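Local coordinates for DUF1955 domain-containing protein (Sulfolobus tokodaii, PDB 1WY6), which is of unknown function but folds as an archaeal helical repeat protein, a chain of stacked helices without strands, at residues Thr89-Glu92 / His93-Lys96; Tyr68-Leu71 / Asp72-Gln75. All blocks are in the same frame, centred on the assembly; numbering follows the deposited sequence.

Interaction 1 (Thr89-Glu92 / His93-Lys96); sequences TLNE and HVNK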
# COMPACT_ATOMS: atom_id res chain seq x y z
N THR A 89 7.95 -6.49 -2.89
CA THR A 89 8.75 -5.27 -2.93
C THR A 89 8.23 -4.22 -1.96
O THR A 89 7.03 -4.00 -1.83
CB THR A 89 8.75 -4.67 -4.36
OG1 THR A 89 9.71 -3.61 -4.42
CG2 THR A 89 7.37 -4.12 -4.72
N LEU A 90 9.17 -3.60 -1.26
CA LEU A 90 8.85 -2.55 -0.31
C LEU A 90 9.23 -1.24 -1.00
O LEU A 90 10.25 -1.18 -1.68
CB LEU A 90 9.68 -2.75 0.96
CG LEU A 90 9.47 -1.80 2.14
CD1 LEU A 90 8.01 -1.84 2.57
CD2 LEU A 90 10.38 -2.21 3.29
N ASN A 91 8.39 -0.22 -0.85
CA ASN A 91 8.66 1.08 -1.46
C ASN A 91 7.95 2.16 -0.65
O ASN A 91 7.20 1.86 0.28
CB ASN A 91 8.18 1.10 -2.91
CG ASN A 91 6.69 0.87 -3.02
OD1 ASN A 91 5.91 1.50 -2.32
ND2 ASN A 91 6.29 -0.04 -3.90
N GLU A 92 8.15 3.43 -1.02
CA GLU A 92 7.54 4.53 -0.29
C GLU A 92 6.02 4.47 -0.24
O GLU A 92 5.43 4.90 0.75
CB GLU A 92 7.97 5.87 -0.90
CG GLU A 92 7.44 6.11 -2.30
CD GLU A 92 7.82 7.47 -2.85
OE1 GLU A 92 7.47 7.75 -4.02
OE2 GLU A 92 8.47 8.26 -2.11
N HIS A 93 5.39 3.95 -1.29
CA HIS A 93 3.94 3.84 -1.33
C HIS A 93 3.50 2.84 -0.27
O HIS A 93 2.59 3.12 0.51
CB HIS A 93 3.46 3.38 -2.72
CG HIS A 93 3.88 4.29 -3.83
ND1 HIS A 93 3.72 5.65 -3.78
CD2 HIS A 93 4.49 4.02 -5.01
CE1 HIS A 93 4.22 6.20 -4.87
NE2 HIS A 93 4.69 5.23 -5.64
N VAL A 94 4.15 1.68 -0.24
CA VAL A 94 3.82 0.66 0.74
C VAL A 94 4.00 1.18 2.16
O VAL A 94 3.12 0.99 3.00
CB VAL A 94 4.69 -0.60 0.59
CG1 VAL A 94 4.36 -1.60 1.71
CG2 VAL A 94 4.46 -1.24 -0.78
N ASN A 95 5.12 1.83 2.43
CA ASN A 95 5.38 2.35 3.77
C ASN A 95 4.36 3.39 4.19
O ASN A 95 3.81 3.31 5.29
CB ASN A 95 6.80 2.93 3.87
CG ASN A 95 7.88 1.87 3.76
OD1 ASN A 95 7.69 0.73 4.19
ND2 ASN A 95 9.03 2.25 3.20
N LYS A 96 4.08 4.36 3.32
CA LYS A 96 3.09 5.38 3.65
C LYS A 96 1.73 4.74 3.94
O LYS A 96 1.04 5.17 4.85
CB LYS A 96 2.95 6.39 2.50
CG LYS A 96 4.16 7.29 2.31
CD LYS A 96 4.00 8.18 1.09
CE LYS A 96 5.26 9.00 0.82
NZ LYS A 96 5.10 9.87 -0.38
O HOH W 1 8.23 10.37 0.02
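Asn-91 reaches round the start of helix 92-103 and caps it: its OD1 accepts a hydrogen bond from the backbone N of Val-94 at 2.7 Å, with an N-H...O angle of 165° and the donor tilted out of the amide's carbonyl plane. The chi1 of 61° places CG between the backbone N and the carbonyl carbon, which folds the amide back over the first turn. There the OD1 of Asn-91 lies 3.5 Å from Val-94 CG2. The main-chain O of Asn-91 takes a hydrogen bond from the N of Asn-95 at 3.0 Å, and the O of Glu-92 receives one from the N of Lys-96, so the helical ladder begins at the capping residue itself. On the apolar side Leu-90 CD1 meets Val-94 CG1 at 3.8 Å, the two side chains crossing at about a right angle. Phe-59 of helix 55-65 touches both Asn-91 and Val-94 and helps to bury this inner side. His-93 belongs to the packed part too: Glu-92 CG sits over one face of its imidazole, a CH-pi contact 4.1 Å from the ring centroid, while NE2 of that ring is hydrogen-bonded to Asp-63.

The solvent side is looser. The extended chains of Glu-92 and Lys-96 run side by side, but Glu-92 OE2 and Lys-96 NZ remain 4.1 Å apart, too far for a direct ion pair. A water spans them, donating to Glu-92 OE2 and held weakly by Lys-96 NZ. Asn-91 thus satisfies a backbone N-H of the first turn, whereas the exposed charges probably add only a modest, solvent-screened attraction.

Interaction 2 (Tyr68-Leu71 / Asp72-Gln75); sequences YFDL and DKCQ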
# COMPACT_ATOMS: atom_id res chain seq x y z
N TYR A 68 -1.41 13.90 -6.31
CA TYR A 68 -2.61 14.71 -6.51
C TYR A 68 -3.77 14.34 -5.59
O TYR A 68 -4.80 15.02 -5.58
CB TYR A 68 -3.11 14.62 -7.95
CG TYR A 68 -2.21 15.30 -8.96
CD1 TYR A 68 -1.13 14.62 -9.52
CD2 TYR A 68 -2.42 16.62 -9.33
CE1 TYR A 68 -0.29 15.24 -10.44
CE2 TYR A 68 -1.58 17.26 -10.24
CZ TYR A 68 -0.52 16.57 -10.79
OH TYR A 68 0.30 17.18 -11.71
N PHE A 69 -3.60 13.26 -4.83
CA PHE A 69 -4.67 12.79 -3.95
C PHE A 69 -4.26 12.73 -2.49
O PHE A 69 -3.07 12.79 -2.16
CB PHE A 69 -5.11 11.38 -4.37
CG PHE A 69 -5.51 11.27 -5.82
CD1 PHE A 69 -6.85 11.36 -6.19
CD2 PHE A 69 -4.55 11.05 -6.81
CE1 PHE A 69 -7.23 11.24 -7.53
CE2 PHE A 69 -4.92 10.93 -8.15
CZ PHE A 69 -6.26 11.02 -8.51
N ASP A 70 -5.25 12.63 -1.62
CA ASP A 70 -5.02 12.49 -0.18
C ASP A 70 -5.28 11.01 0.08
O ASP A 70 -6.43 10.61 0.27
CB ASP A 70 -6.01 13.32 0.63
CG ASP A 70 -5.75 14.80 0.51
OD1 ASP A 70 -4.58 15.21 0.64
OD2 ASP A 70 -6.73 15.55 0.29
N LEU A 71 -4.23 10.20 0.06
CA LEU A 71 -4.35 8.77 0.27
C LEU A 71 -4.91 8.43 1.65
O LEU A 71 -5.56 7.40 1.83
CB LEU A 71 -3.00 8.08 0.08
CG LEU A 71 -2.54 7.78 -1.35
CD1 LEU A 71 -1.12 7.27 -1.33
CD2 LEU A 71 -3.45 6.76 -1.98
N ASP A 72 -4.66 9.30 2.62
CA ASP A 72 -5.13 9.08 3.98
C ASP A 72 -6.65 9.04 4.05
O ASP A 72 -7.22 8.59 5.04
CB ASP A 72 -4.59 10.17 4.92
CG ASP A 72 -5.16 11.55 4.62
OD1 ASP A 72 -4.95 12.06 3.49
OD2 ASP A 72 -5.81 12.14 5.51
N LYS A 73 -7.32 9.50 3.00
CA LYS A 73 -8.77 9.47 2.97
C LYS A 73 -9.28 8.11 2.50
O LYS A 73 -10.46 7.80 2.66
CB LYS A 73 -9.30 10.60 2.09
CG LYS A 73 -9.18 11.96 2.76
CD LYS A 73 -9.84 13.07 1.98
CE LYS A 73 -9.64 14.38 2.72
NZ LYS A 73 -8.20 14.56 3.06
N CYS A 74 -8.38 7.31 1.95
CA CYS A 74 -8.72 5.98 1.47
C CYS A 74 -8.79 4.99 2.63
O CYS A 74 -7.95 5.01 3.53
CB CYS A 74 -7.68 5.49 0.45
SG CYS A 74 -7.61 6.43 -1.11
N GLN A 75 -9.81 4.14 2.61
CA GLN A 75 -10.03 3.14 3.66
C GLN A 75 -9.54 1.75 3.24
O GLN A 75 -9.51 0.82 4.05
CB GLN A 75 -11.52 3.07 4.00
CG GLN A 75 -12.15 4.42 4.29
CD GLN A 75 -11.63 5.05 5.56
OE1 GLN A 75 -11.64 6.28 5.70
NE2 GLN A 75 -11.18 4.23 6.49
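Lys-73 N donates a hydrogen bond to Asp-70 O at 3.1 Å, and Cys-74 N donates one to Leu-71 O at 2.8 Å. Both backbone bonds run from residue i+3 back to residue i and tie this short turn together.

Charge supplies the second layer. Lys-73 runs alongside Asp-70, and a bend at its last torsion (chi4 51°) swings NZ back toward the carboxylate; Lys-73 NZ then lies 3.3 Å from Asp-70 OD2, a salt bridge whose hydrogen bond is weak. Asp-72 lies beside Asp-70 and points the same way, its OD1 3.3 Å from Asp-70 CB, with the two carboxylate planes 75° apart. Asp-70 OD1 and Asp-72 OD1 are 4.3 Å apart, a like-charge proximity that Lys-73 probably eases, as may Lys-39 through a long, weak ion pair with Asp-70 OD1.

Apolar contact is sparse within the turn: Leu-71 CD2 and Cys-74 SG approach to 4.3 Å. These side chains look instead to helix 44-52, where Leu-71 packs on Leu-50 and Cys-74 on Ile-46. Cys-74 is also joined to Cys-47 by a disulfide. Successive i+3 to i bonds of this kind are characteristic of a short 3-10 turn, here set in the connection between helices 55-65 and 78-86 and covalently fastened to helix 44-52.

In the fold
Interaction 2 comes first along the chain, in the connection between helices 55-65 and 78-86; interaction 1 follows after helix 78-86, where helix 92-103 begins. Their centres are about 15 Å apart and their nearest atoms about 6 Å, so the two do not touch. Interaction 1 lies deeper, its centre about 6 Å from the centre of the molecule, against about 11 Å for interaction 2. Helix 55-65 relates them: residues 68-75 continue the chain beyond its end, while side chains of 89-96 pack on its flank. Helix 55-65 is thus linked to helix 78-86 through the turn and packed against the start of helix 92-103, two helices on.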